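Local coordinates for protein 1-pyrroline-5-carboxylate dehydrogenase (Thermus thermophilus, PDB 1UZB) that probably oxidises the open-chain aldehyde form of 1-pyrroline-5-carboxylate to glutamate with a nicotinamide cofactor, the second step of proline breakdown, at residues R252-N257 / F506-A511; V172-G177 / F282-V287; E75-L80 / G244-E249; K88-W93 / G196-G201; K218-F223 / G231-L236. All coordinates share one frame; numbering follows the deposited sequence.

Contact 1. Residues R252-N257 / F506-A511; sequences RIRFIN and FLEMKA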
# COMPACT_ATOMS: atom_id res chain seq x y z
N ARG A 252 24.63 28.27 -22.88
CA ARG A 252 24.30 28.16 -21.46
C ARG A 252 22.82 27.98 -21.12
O ARG A 252 22.43 28.11 -19.96
CB ARG A 252 24.87 29.36 -20.71
CG ARG A 252 26.39 29.46 -20.77
CD ARG A 252 27.05 28.24 -20.15
NE ARG A 252 26.71 28.09 -18.74
CZ ARG A 252 27.17 27.11 -17.96
NH1 ARG A 252 27.99 26.20 -18.45
NH2 ARG A 252 26.80 27.05 -16.68
N ILE A 253 22.00 27.71 -22.12
CA ILE A 253 20.58 27.45 -21.88
C ILE A 253 20.48 25.93 -21.77
O ILE A 253 20.90 25.20 -22.68
CB ILE A 253 19.70 28.01 -23.02
CG1 ILE A 253 19.33 29.46 -22.70
CG2 ILE A 253 18.44 27.17 -23.19
CD1 ILE A 253 18.37 29.62 -21.52
N ARG A 254 19.95 25.45 -20.65
CA ARG A 254 19.86 24.01 -20.40
C ARG A 254 18.67 23.30 -21.05
O ARG A 254 18.79 22.15 -21.47
CB ARG A 254 19.84 23.75 -18.89
CG ARG A 254 19.93 22.27 -18.51
CD ARG A 254 21.28 21.70 -18.87
NE ARG A 254 21.40 20.25 -18.71
CZ ARG A 254 20.95 19.36 -19.58
NH1 ARG A 254 21.12 18.07 -19.35
NH2 ARG A 254 20.31 19.76 -20.68
N PHE A 255 17.53 23.97 -21.10
CA PHE A 255 16.35 23.39 -21.70
C PHE A 255 15.46 24.45 -22.30
O PHE A 255 15.58 25.63 -21.96
CB PHE A 255 15.54 22.58 -20.66
CG PHE A 255 15.04 23.40 -19.50
CD1 PHE A 255 15.80 23.52 -18.34
CD2 PHE A 255 13.80 24.05 -19.56
CE1 PHE A 255 15.34 24.27 -17.26
CE2 PHE A 255 13.34 24.80 -18.48
CZ PHE A 255 14.11 24.92 -17.33
N ILE A 256 14.57 24.02 -23.18
CA ILE A 256 13.65 24.92 -23.84
C ILE A 256 12.26 24.31 -23.75
O ILE A 256 12.07 23.15 -24.10
CB ILE A 256 14.01 25.08 -25.33
CG1 ILE A 256 15.44 25.61 -25.47
CG2 ILE A 256 13.04 26.02 -26.02
CD1 ILE A 256 16.12 25.19 -26.76
N ASN A 257 11.30 25.09 -23.26
CA ASN A 257 9.92 24.63 -23.14
C ASN A 257 9.15 25.56 -24.08
O ASN A 257 9.07 26.77 -23.85
CB ASN A 257 9.44 24.76 -21.70
CG ASN A 257 8.24 23.89 -21.40
OD1 ASN A 257 7.83 23.05 -22.21
ND2 ASN A 257 7.65 24.07 -20.22
N PHE A 506 11.95 17.69 -16.48
CA PHE A 506 12.83 18.74 -16.01
C PHE A 506 13.77 18.29 -14.90
O PHE A 506 14.28 19.11 -14.12
CB PHE A 506 11.98 19.94 -15.56
CG PHE A 506 11.03 20.40 -16.63
CD1 PHE A 506 9.73 19.90 -16.69
CD2 PHE A 506 11.45 21.28 -17.61
CE1 PHE A 506 8.88 20.27 -17.73
CE2 PHE A 506 10.61 21.65 -18.65
CZ PHE A 506 9.32 21.14 -18.71
N LEU A 507 14.03 16.99 -14.86
CA LEU A 507 14.90 16.39 -13.86
C LEU A 507 15.86 15.38 -14.48
O LEU A 507 15.58 14.82 -15.55
CB LEU A 507 14.06 15.63 -12.82
CG LEU A 507 13.08 16.43 -11.97
CD1 LEU A 507 12.10 15.48 -11.29
CD2 LEU A 507 13.86 17.24 -10.94
N GLU A 508 16.99 15.17 -13.82
CA GLU A 508 17.95 14.17 -14.24
C GLU A 508 18.20 13.33 -12.99
O GLU A 508 17.92 13.78 -11.87
CB GLU A 508 19.23 14.78 -14.83
CG GLU A 508 19.95 15.85 -14.03
CD GLU A 508 21.04 16.53 -14.86
OE1 GLU A 508 21.29 16.07 -16.00
OE2 GLU A 508 21.65 17.50 -14.37
N MET A 509 18.70 12.11 -13.16
CA MET A 509 18.91 11.21 -12.03
C MET A 509 20.36 10.93 -11.69
O MET A 509 21.20 10.77 -12.58
CB MET A 509 18.21 9.88 -12.30
CG MET A 509 18.13 8.96 -11.08
SD MET A 509 17.79 7.22 -11.47
CE MET A 509 16.20 7.33 -12.27
N LYS A 510 20.64 10.87 -10.39
CA LYS A 510 21.98 10.56 -9.89
C LYS A 510 21.88 9.30 -9.03
O LYS A 510 20.91 9.12 -8.29
CB LYS A 510 22.51 11.72 -9.05
CG LYS A 510 23.96 11.55 -8.59
CD LYS A 510 24.48 12.80 -7.90
CE LYS A 510 25.95 12.66 -7.56
NZ LYS A 510 26.47 13.88 -6.88
N ALA A 511 22.86 8.41 -9.15
CA ALA A 511 22.90 7.17 -8.38
C ALA A 511 24.19 7.18 -7.56
O ALA A 511 25.28 7.27 -8.12
CB ALA A 511 22.87 5.96 -9.30
O HOH W 1 21.87 19.66 -15.94
O HOH W 2 23.36 17.18 -17.49

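Contact 2. Residues V172-G177 / F282-V287; sequences VPLGAG and FKRAYV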
# COMPACT_ATOMS: atom_id res chain seq x y z
N VAL A 172 17.43 15.44 -9.56
CA VAL A 172 17.93 16.79 -9.37
C VAL A 172 17.52 17.61 -10.58
O VAL A 172 17.39 17.09 -11.69
CB VAL A 172 19.46 16.79 -9.20
CG1 VAL A 172 19.82 15.92 -8.00
CG2 VAL A 172 20.15 16.26 -10.45
N PRO A 173 17.25 18.91 -10.37
CA PRO A 173 16.84 19.78 -11.48
C PRO A 173 17.99 19.98 -12.47
O PRO A 173 19.15 19.75 -12.14
CB PRO A 173 16.42 21.06 -10.76
CG PRO A 173 17.30 21.08 -9.55
CD PRO A 173 17.27 19.64 -9.10
N LEU A 174 17.64 20.41 -13.67
CA LEU A 174 18.61 20.60 -14.75
C LEU A 174 19.41 21.90 -14.70
O LEU A 174 20.63 21.89 -14.88
CB LEU A 174 17.91 20.51 -16.10
CG LEU A 174 17.09 19.25 -16.36
CD1 LEU A 174 16.31 19.39 -17.67
CD2 LEU A 174 18.01 18.05 -16.41
N GLY A 175 18.72 23.02 -14.48
CA GLY A 175 19.40 24.30 -14.43
C GLY A 175 18.48 25.42 -14.87
O GLY A 175 17.30 25.43 -14.54
N ALA A 176 19.03 26.37 -15.62
CA ALA A 176 18.27 27.51 -16.12
C ALA A 176 17.83 27.24 -17.55
O ALA A 176 18.64 26.83 -18.38
CB ALA A 176 19.11 28.78 -16.06
N GLY A 177 16.55 27.47 -17.83
CA GLY A 177 16.03 27.24 -19.16
C GLY A 177 15.14 28.37 -19.64
O GLY A 177 14.88 29.33 -18.91
N PHE A 282 23.69 18.14 -23.54
CA PHE A 282 22.76 17.89 -24.63
C PHE A 282 21.47 18.58 -24.18
O PHE A 282 20.86 18.19 -23.17
CB PHE A 282 22.52 16.39 -24.83
CG PHE A 282 23.69 15.66 -25.42
CD1 PHE A 282 24.74 15.22 -24.62
CD2 PHE A 282 23.75 15.43 -26.79
CE1 PHE A 282 25.84 14.56 -25.19
CE2 PHE A 282 24.83 14.78 -27.36
CZ PHE A 282 25.88 14.34 -26.56
N LYS A 283 21.06 19.61 -24.90
CA LYS A 283 19.86 20.35 -24.56
C LYS A 283 18.58 19.54 -24.67
O LYS A 283 18.43 18.69 -25.55
CB LYS A 283 19.70 21.57 -25.47
CG LYS A 283 20.70 22.67 -25.23
CD LYS A 283 20.54 23.75 -26.28
CE LYS A 283 21.41 24.94 -25.97
NZ LYS A 283 21.42 25.92 -27.08
N ARG A 284 17.65 19.82 -23.76
CA ARG A 284 16.35 19.18 -23.81
C ARG A 284 15.40 20.24 -24.35
O ARG A 284 15.45 21.39 -23.93
CB ARG A 284 15.89 18.74 -22.42
CG ARG A 284 16.70 17.61 -21.84
CD ARG A 284 16.02 17.03 -20.62
NE ARG A 284 16.85 16.02 -19.98
CZ ARG A 284 16.51 15.35 -18.88
NH1 ARG A 284 15.34 15.58 -18.30
NH2 ARG A 284 17.34 14.46 -18.36
N ALA A 285 14.57 19.85 -25.31
CA ALA A 285 13.60 20.76 -25.90
C ALA A 285 12.25 20.07 -25.93
O ALA A 285 12.10 18.99 -26.51
CB ALA A 285 14.03 21.13 -27.31
N TYR A 286 11.27 20.69 -25.28
CA TYR A 286 9.92 20.16 -25.23
C TYR A 286 9.07 21.10 -26.06
O TYR A 286 9.08 22.31 -25.85
CB TYR A 286 9.44 20.10 -23.78
CG TYR A 286 10.55 19.98 -22.75
CD1 TYR A 286 11.13 21.12 -22.19
CD2 TYR A 286 11.03 18.73 -22.34
CE1 TYR A 286 12.15 21.01 -21.24
CE2 TYR A 286 12.05 18.62 -21.39
CZ TYR A 286 12.60 19.77 -20.85
OH TYR A 286 13.60 19.67 -19.89
N VAL A 287 8.35 20.54 -27.03
CA VAL A 287 7.52 21.37 -27.90
C VAL A 287 6.11 20.83 -28.11
O VAL A 287 5.90 19.63 -28.27
CB VAL A 287 8.19 21.54 -29.29
CG1 VAL A 287 9.60 22.11 -29.12
CG2 VAL A 287 8.25 20.21 -30.01

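Contact 3. Residues E75-L80 / G244-E249; sequences EAEAAL and GAYLVE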
# COMPACT_ATOMS: atom_id res chain seq x y z
N GLU A 75 19.56 42.20 -22.27
CA GLU A 75 18.65 41.86 -21.18
C GLU A 75 18.51 40.34 -21.04
O GLU A 75 18.35 39.83 -19.92
CB GLU A 75 17.28 42.50 -21.42
CG GLU A 75 17.28 44.03 -21.29
CD GLU A 75 17.86 44.73 -22.51
OE1 GLU A 75 18.17 45.93 -22.41
OE2 GLU A 75 17.99 44.09 -23.57
N ALA A 76 18.58 39.63 -22.15
CA ALA A 76 18.47 38.17 -22.13
C ALA A 76 19.69 37.59 -21.42
O ALA A 76 19.57 36.66 -20.62
CB ALA A 76 18.38 37.62 -23.55
N GLU A 77 20.86 38.14 -21.70
CA GLU A 77 22.09 37.67 -21.07
C GLU A 77 22.04 37.94 -19.57
O GLU A 77 22.45 37.11 -18.76
CB GLU A 77 23.31 38.36 -21.69
CG GLU A 77 24.66 37.79 -21.25
CD GLU A 77 24.82 36.32 -21.59
OE1 GLU A 77 24.38 35.90 -22.68
OE2 GLU A 77 25.41 35.58 -20.77
N ALA A 78 21.52 39.11 -19.20
CA ALA A 78 21.41 39.48 -17.79
C ALA A 78 20.46 38.53 -17.07
O ALA A 78 20.71 38.12 -15.94
CB ALA A 78 20.91 40.91 -17.66
N ALA A 79 19.36 38.19 -17.74
CA ALA A 79 18.38 37.28 -17.16
C ALA A 79 18.99 35.89 -17.00
O ALA A 79 18.75 35.21 -15.99
CB ALA A 79 17.14 37.21 -18.04
N LEU A 80 19.78 35.46 -17.98
CA LEU A 80 20.40 34.14 -17.91
C LEU A 80 21.40 34.09 -16.76
O LEU A 80 21.49 33.10 -16.05
CB LEU A 80 21.07 33.80 -19.24
CG LEU A 80 21.61 32.38 -19.42
CD1 LEU A 80 20.52 31.36 -19.11
CD2 LEU A 80 22.11 32.21 -20.84
N GLY A 244 14.16 35.11 -28.44
CA GLY A 244 14.00 33.67 -28.51
C GLY A 244 15.16 32.94 -29.18
O GLY A 244 15.63 31.92 -28.68
N ALA A 245 15.61 33.46 -30.31
CA ALA A 245 16.72 32.85 -31.03
C ALA A 245 17.99 32.86 -30.19
O ALA A 245 18.69 31.85 -30.09
CB ALA A 245 16.96 33.58 -32.34
N TYR A 246 18.28 34.00 -29.58
CA TYR A 246 19.47 34.15 -28.75
C TYR A 246 19.52 33.12 -27.63
O TYR A 246 20.57 32.51 -27.37
CB TYR A 246 19.51 35.56 -28.16
CG TYR A 246 20.75 35.85 -27.35
CD1 TYR A 246 21.98 36.07 -27.98
CD2 TYR A 246 20.70 35.91 -25.96
CE1 TYR A 246 23.13 36.34 -27.23
CE2 TYR A 246 21.84 36.18 -25.21
CZ TYR A 246 23.05 36.39 -25.85
OH TYR A 246 24.18 36.67 -25.11
N LEU A 247 18.40 32.91 -26.95
CA LEU A 247 18.35 31.95 -25.85
C LEU A 247 18.32 30.49 -26.30
O LEU A 247 19.03 29.66 -25.74
CB LEU A 247 17.14 32.26 -24.96
CG LEU A 247 17.29 33.56 -24.18
CD1 LEU A 247 15.99 33.89 -23.45
CD2 LEU A 247 18.44 33.43 -23.19
N VAL A 248 17.51 30.19 -27.30
CA VAL A 248 17.42 28.82 -27.80
C VAL A 248 18.77 28.29 -28.27
O VAL A 248 19.10 27.13 -28.04
CB VAL A 248 16.40 28.73 -28.96
CG1 VAL A 248 16.54 27.40 -29.69
CG2 VAL A 248 14.98 28.89 -28.42
N GLU A 249 19.56 29.15 -28.91
CA GLU A 249 20.87 28.76 -29.43
C GLU A 249 22.04 28.99 -28.46
O GLU A 249 23.18 28.63 -28.76
CB GLU A 249 21.15 29.51 -30.73
CG GLU A 249 20.09 29.32 -31.81
CD GLU A 249 20.36 30.15 -33.05
OE1 GLU A 249 20.51 31.39 -32.93
OE2 GLU A 249 20.42 29.57 -34.16

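Contact 4. Residues K88-W93 / G196-G201; sequences KTWKDW and GPVAVG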
# COMPACT_ATOMS: atom_id res chain seq x y z
N LYS A 88 21.78 28.01 -8.26
CA LYS A 88 22.73 27.48 -7.28
C LYS A 88 22.13 27.23 -5.91
O LYS A 88 22.49 26.26 -5.25
CB LYS A 88 23.93 28.42 -7.14
CG LYS A 88 24.93 28.33 -8.28
CD LYS A 88 26.13 29.24 -8.05
CE LYS A 88 27.18 29.07 -9.13
NZ LYS A 88 26.65 29.34 -10.49
N THR A 89 21.22 28.10 -5.47
CA THR A 89 20.59 27.93 -4.17
C THR A 89 19.16 27.40 -4.25
O THR A 89 18.74 26.64 -3.38
CB THR A 89 20.60 29.25 -3.36
OG1 THR A 89 20.02 30.31 -4.14
CG2 THR A 89 22.02 29.63 -2.97
N TRP A 90 18.42 27.79 -5.28
CA TRP A 90 17.04 27.33 -5.45
C TRP A 90 16.96 25.81 -5.56
O TRP A 90 16.03 25.19 -5.04
CB TRP A 90 16.44 28.00 -6.70
CG TRP A 90 15.02 27.60 -7.03
CD1 TRP A 90 14.60 26.94 -8.15
CD2 TRP A 90 13.85 27.89 -6.26
NE1 TRP A 90 13.23 26.80 -8.12
CE2 TRP A 90 12.74 27.38 -6.98
CE3 TRP A 90 13.62 28.54 -5.03
CZ2 TRP A 90 11.43 27.49 -6.51
CZ3 TRP A 90 12.31 28.65 -4.57
CH2 TRP A 90 11.23 28.12 -5.31
N LYS A 91 17.94 25.21 -6.22
CA LYS A 91 17.95 23.76 -6.39
C LYS A 91 18.09 23.05 -5.04
O LYS A 91 17.71 21.88 -4.92
CB LYS A 91 19.11 23.34 -7.30
CG LYS A 91 20.48 23.49 -6.66
CD LYS A 91 21.59 23.18 -7.64
CE LYS A 91 22.95 23.24 -6.97
NZ LYS A 91 23.09 22.19 -5.92
N ASP A 92 18.64 23.75 -4.05
CA ASP A 92 18.84 23.17 -2.72
C ASP A 92 17.67 23.35 -1.75
O ASP A 92 17.70 22.82 -0.64
CB ASP A 92 20.12 23.71 -2.07
CG ASP A 92 21.38 23.27 -2.80
OD1 ASP A 92 21.37 22.19 -3.42
OD2 ASP A 92 22.38 24.02 -2.75
N TRP A 93 16.66 24.11 -2.15
CA TRP A 93 15.50 24.30 -1.29
C TRP A 93 14.80 22.96 -1.10
O TRP A 93 14.71 22.17 -2.04
CB TRP A 93 14.48 25.24 -1.95
CG TRP A 93 14.68 26.70 -1.73
CD1 TRP A 93 15.84 27.40 -1.89
CD2 TRP A 93 13.67 27.66 -1.40
NE1 TRP A 93 15.61 28.74 -1.68
CE2 TRP A 93 14.29 28.93 -1.38
CE3 TRP A 93 12.30 27.57 -1.12
CZ2 TRP A 93 13.59 30.10 -1.08
CZ3 TRP A 93 11.60 28.73 -0.83
CH2 TRP A 93 12.25 29.98 -0.81
N GLY A 196 6.06 24.49 -13.69
CA GLY A 196 6.38 23.07 -13.68
C GLY A 196 7.88 22.90 -13.46
O GLY A 196 8.31 22.26 -12.49
N PRO A 197 8.71 23.47 -14.34
CA PRO A 197 10.17 23.35 -14.19
C PRO A 197 10.67 23.95 -12.87
O PRO A 197 11.52 23.38 -12.19
CB PRO A 197 10.70 24.12 -15.39
CG PRO A 197 9.63 23.90 -16.43
CD PRO A 197 8.36 24.07 -15.64
N VAL A 198 10.12 25.11 -12.51
CA VAL A 198 10.52 25.80 -11.29
C VAL A 198 10.19 25.02 -10.02
O VAL A 198 10.96 25.03 -9.06
CB VAL A 198 9.86 27.20 -11.23
CG1 VAL A 198 9.99 27.80 -9.83
CG2 VAL A 198 10.51 28.12 -12.25
N ALA A 199 9.05 24.34 -10.02
CA ALA A 199 8.62 23.58 -8.85
C ALA A 199 9.67 22.58 -8.36
O ALA A 199 9.87 22.42 -7.15
CB ALA A 199 7.32 22.85 -9.15
N VAL A 200 10.34 21.92 -9.30
CA VAL A 200 11.33 20.92 -8.93
C VAL A 200 12.77 21.43 -8.84
O VAL A 200 13.70 20.64 -8.74
CB VAL A 200 11.28 19.71 -9.89
CG1 VAL A 200 9.93 19.00 -9.75
CG2 VAL A 200 11.50 20.15 -11.33
N GLY A 201 12.95 22.75 -8.89
CA GLY A 201 14.29 23.29 -8.72
C GLY A 201 14.99 23.97 -9.87
O GLY A 201 16.14 24.39 -9.72

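Contact 5. Residues K218-F223 / G231-L236; sequences KVFEIF and GVVNFL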
# COMPACT_ATOMS: atom_id res chain seq x y z
N LYS A 218 1.21 40.71 -15.50
CA LYS A 218 0.37 40.58 -14.31
C LYS A 218 0.63 39.25 -13.60
O LYS A 218 0.55 39.17 -12.38
CB LYS A 218 -1.11 40.73 -14.67
CG LYS A 218 -1.47 42.14 -15.11
CD LYS A 218 -2.97 42.32 -15.24
CE LYS A 218 -3.32 43.75 -15.60
NZ LYS A 218 -4.79 43.99 -15.54
N VAL A 219 0.94 38.21 -14.37
CA VAL A 219 1.25 36.93 -13.75
C VAL A 219 2.57 37.10 -12.97
O VAL A 219 2.72 36.57 -11.87
CB VAL A 219 1.39 35.80 -14.81
CG1 VAL A 219 1.97 34.55 -14.17
CG2 VAL A 219 0.01 35.50 -15.40
N PHE A 220 3.51 37.86 -13.53
CA PHE A 220 4.76 38.08 -12.82
C PHE A 220 4.59 38.93 -11.57
O PHE A 220 5.37 38.80 -10.62
CB PHE A 220 5.84 38.65 -13.74
CG PHE A 220 6.74 37.60 -14.31
CD1 PHE A 220 6.30 36.77 -15.34
CD2 PHE A 220 7.98 37.34 -13.73
CE1 PHE A 220 7.08 35.71 -15.79
CE2 PHE A 220 8.77 36.28 -14.17
CZ PHE A 220 8.31 35.46 -15.20
N GLU A 221 3.58 39.79 -11.55
CA GLU A 221 3.32 40.57 -10.35
C GLU A 221 2.99 39.57 -9.25
O GLU A 221 3.38 39.74 -8.10
CB GLU A 221 2.14 41.52 -10.54
CG GLU A 221 2.43 42.75 -11.38
CD GLU A 221 1.23 43.68 -11.44
OE1 GLU A 221 0.16 43.24 -11.88
OE2 GLU A 221 1.37 44.86 -11.04
N ILE A 222 2.25 38.52 -9.61
CA ILE A 222 1.88 37.49 -8.66
C ILE A 222 3.12 36.72 -8.19
O ILE A 222 3.29 36.47 -6.99
CB ILE A 222 0.85 36.52 -9.27
CG1 ILE A 222 -0.48 37.26 -9.48
CG2 ILE A 222 0.64 35.32 -8.36
CD1 ILE A 222 -1.51 36.48 -10.29
N PHE A 223 4.00 36.36 -9.12
CA PHE A 223 5.21 35.64 -8.73
C PHE A 223 6.05 36.49 -7.78
O PHE A 223 6.61 35.99 -6.80
CB PHE A 223 6.07 35.29 -9.96
CG PHE A 223 5.45 34.29 -10.90
CD1 PHE A 223 4.52 33.35 -10.46
CD2 PHE A 223 5.86 34.25 -12.23
CE1 PHE A 223 3.99 32.39 -11.35
CE2 PHE A 223 5.34 33.31 -13.11
CZ PHE A 223 4.41 32.37 -12.67
N GLY A 231 15.87 35.94 -9.54
CA GLY A 231 16.44 35.11 -10.58
C GLY A 231 15.73 33.79 -10.87
O GLY A 231 15.96 33.21 -11.93
N VAL A 232 14.88 33.32 -9.96
CA VAL A 232 14.19 32.06 -10.18
C VAL A 232 13.25 32.13 -11.39
O VAL A 232 13.19 31.19 -12.18
CB VAL A 232 13.44 31.62 -8.90
CG1 VAL A 232 12.63 30.36 -9.17
CG2 VAL A 232 14.46 31.34 -7.80
N VAL A 233 12.52 33.23 -11.53
CA VAL A 233 11.65 33.45 -12.68
C VAL A 233 11.93 34.85 -13.23
O VAL A 233 12.04 35.82 -12.47
CB VAL A 233 10.14 33.32 -12.34
CG1 VAL A 233 9.79 31.86 -12.05
CG2 VAL A 233 9.78 34.22 -11.17
N ASN A 234 12.05 34.93 -14.55
CA ASN A 234 12.36 36.19 -15.22
C ASN A 234 11.41 36.39 -16.41
O ASN A 234 11.08 35.44 -17.12
CB ASN A 234 13.82 36.17 -15.67
CG ASN A 234 14.77 35.85 -14.51
OD1 ASN A 234 15.16 36.73 -13.75
ND2 ASN A 234 15.10 34.57 -14.37
N PHE A 235 10.99 37.64 -16.59
CA PHE A 235 10.03 38.05 -17.61
C PHE A 235 10.69 38.89 -18.70
O PHE A 235 11.13 40.01 -18.44
CB PHE A 235 8.93 38.84 -16.90
CG PHE A 235 7.84 39.35 -17.80
CD1 PHE A 235 7.58 40.72 -17.87
CD2 PHE A 235 7.03 38.48 -18.52
CE1 PHE A 235 6.53 41.21 -18.63
CE2 PHE A 235 5.97 38.96 -19.29
CZ PHE A 235 5.72 40.33 -19.34
N LEU A 236 10.74 38.36 -19.92
CA LEU A 236 11.37 39.05 -21.04
C LEU A 236 10.53 39.25 -22.30
O LEU A 236 10.74 38.58 -23.32
CB LEU A 236 12.66 38.34 -21.45
CG LEU A 236 13.83 38.29 -20.45
CD1 LEU A 236 15.05 37.69 -21.13
CD2 LEU A 236 14.14 39.70 -19.95

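Contact 1. Residues R252-N257 / F506-A511
The backbones of F255 and F506 stay well apart: their CA atoms, the nearest such pair across the segments, are 8.1 Å from each other, and the parts from R254 to N257 and from F506 to E508 run 143° apart. No backbone hydrogen bond joins them. Strand 165-180 pairs with both strand 255-259 and strand 507-515, and side chains make the direct contact. F506 is modelled in two conformers; in this one the edge of its ring is turned to the face of F255 in a T-shaped stack, planes at 74°, with F506 CD2 4.1 Å from F255 CE2. Farther along the ring, F506 CZ lies 3.7 Å from N257 ND2. That amide nitrogen is hydrogen-bonded to Y502 OH and M193 O, so its touch on the ring is packing. The other half of the contact is charged. R254, its chain bent at CG (chi2 67°), brings NH1 to 3.9 Å from E508 OE1, a long salt bridge. Two waters bridge the pair: one accepts from R254 NE and donates to E508 OE2 at 2.7 Å, the other joins R254 NH1 to E508 OE1. R254 NH2 is held separately by F282 O. This is the junction, characteristic of aldehyde dehydrogenases, of the Rossmann-like sheet with the oligomerisation arm, whose strand continues at A511 into a ladder with a second subunit.

Contact 2. Residues V172-G177 / F282-V287
L174 lays its two methyl groups on the side chain of R284, one on the aliphatic part and one on the charged end. CD1 meets the chain at R284 CD, 3.8 Å away, while L174 CD2 sits 4.0 Å from R284 CZ, over the centre of one face of the guanidinium. The leucine takes a relaxed shape, CG anti to the carbonyl carbon (chi1 -54°), and crosses the arginine at about a right angle. R284 can present such a long flank because it is extended from CG to NE (chi3 -175°), which also carries the flat head to two carbonyls at the start of the last strand and just before it: NH1 is hydrogen-bonded to L507 O and L505 O. Y286, modelled in two conformers, comes at L174 from the opposite direction; in this copy its OH lies 3.5 Å from L174 CD1 and is hydrogen-bonded to L505 O. Cut back to an alanine, position R284 would probably leave L505 and L507 without the NH1 donor and open a gap beside the methyls of L174. E508 and R254 also pack on L174, while T493 of a second subunit packs on R284. The contact reaches across strand 255-259, which pairs with strands 165-180 and 284-288 in the parallel part of the Rossmann-like sheet of the aldehyde dehydrogenase fold; L174 itself occupies the irregular stretch that interrupts strand 165-180.

Contact 3. Residues E75-L80 / G244-E249
Y246 and E77 join the two helices through a short hydrogen bond: Y246 OH donates to E77 OE1 at 2.6 Å. The carboxylate oxygen is met on its anti side, 24° out of plane, and carboxylate and ring stand nearly perpendicular, at 87°. E77 turns back to the hydroxyl through a bend at CG, from which its carboxylate comes to lie at the edge of the ring. Beside this polar link, A76 CB touches Y246 CD2 at 3.8 Å and L247 CD2 at 4.2 Å; A76 faces L247 where the backbones are nearest, their CA atoms 7.2 Å apart. In the next shell, H250 touches both polar partners and is likely to steady them. Its NE2 is hydrogen-bonded to the same E77 OE1, and its ring meets that of Y246 edge-to-face; two bonds to one oxygen would probably stabilise the charged carboxylate. Inward, L247 packs on I205 and V178, and L80 also touches I205. The short helical segments approach to 10.4 Å between axes. This is helix-on-sheet layering of a Rossmann-like domain, with helices 73-90 and 242-248 side by side on the strands beneath.

Contact 4. Residues K88-W93 / G196-G201
W90, in the last turn of helix 73-90, packs against the C-terminal end of helix 188-199 at V198 and G201, a buried contact in which an indole grips the backbone of a helix end. W90 NE1 donates to V198 O at 3.0 Å, reaching a lone pair in the carbonyl plane. The bond is bent, with 141° at the hydrogen, and the oxygen lies 17° out of the indole plane. CG stands anti to the backbone N of W90 (chi1 179°), which swings the indole across to the other helix; there W90 CZ2 meets V198 CG1 at 3.6 Å, the two side chains at about a right angle. V198 O is shared, since G201 N also donates to it. That second bond belongs to a Schellman motif: G201, with positive phi, is the C-prime residue, and N202 N closes the other bond to P197 O. G201 O, 3.4 Å from W90 CD1 and 3.8 Å from K91 CA, is buried here and has no hydrogen-bond partner. On the far side of the indole, W90 CZ3 stands 3.5 Å above the centre of the W93 ring, brought there by a type I turn from W90 to W93. P229, V232, L101 and T203 also pack on W90. K91 leads away from G201, its NZ forming a salt bridge with D92 OD1 at 3.0 Å and a long, weak ion pair with E463 of a second subunit.

Contact 5. Residues K218-F223 / G231-L236
F220 projects from helix 213-226 onto the backbone and side chains of strand 233-235, and its ring lies between two other phenylalanines. From CB the ring swings out at an unusual first torsion (chi1 -96°), which brings one of its faces against F235 CB. CG is the first atom to touch, 3.6 Å from F235 CB. That methylene sits over the middle of the ring in a CH-pi contact, 3.5 Å from the ring centroid. Along one side, F220 CD1 reaches F235 CD2 at 3.7 Å, the two rings oblique with planes at 33°, and CE1 stays near the same two carbons. Along the other, CD2 passes F235 CB, and F220 CE2 comes to V233 CB at 3.7 Å. At the tip, CZ ends 3.4 Å from N234 O. The opposite face of the ring is covered by F223 CD2, and F223 CB also meets V233 CG2 at 4.0 Å. N234 turns its side chain from the helix, ND2 bonding G231 O and V204 O. An alanine at F220 is likely to open a gap between F235 and F223 and set the F223 ring free to turn. The axes of segment 218-223 and strand 233-235 run at 151°, nearly antiparallel, as in the beta-alpha-beta unit of strands 203-207 and 233-235 that the helix connects. No hydrogen bond crosses between the segments, so the packing of helix on strand depends here on apolar shape and aromatic faces, while polar groups of the strand find partners in V204, A206, Y41 and G43.

How the contacts relate
Contacts 1, 2, 4 and 5 are buried, whereas contact 3 is partly exposed. Contacts 1 and 2 lie about 4 Å apart between centres and share the sheet of strands 165-180, 255-259 and 284-288; a probable hydrogen bond from Y286 N to I256 O ties them together. Both touch a second subunit; contact 1 adds a water-bridged ion pair, contact 2 an arginine with a leucine on its face. Contacts 3 and 4 use opposite ends of helix 73-90, the first through a carboxylate, the second through an indole and a helix end. Contact 5, dominated by aromatic packing with no hydrogen bond across it, meets contact 4 at V232 and contact 3 at L236. P173 of contact 2 packs on G201 of contact 4.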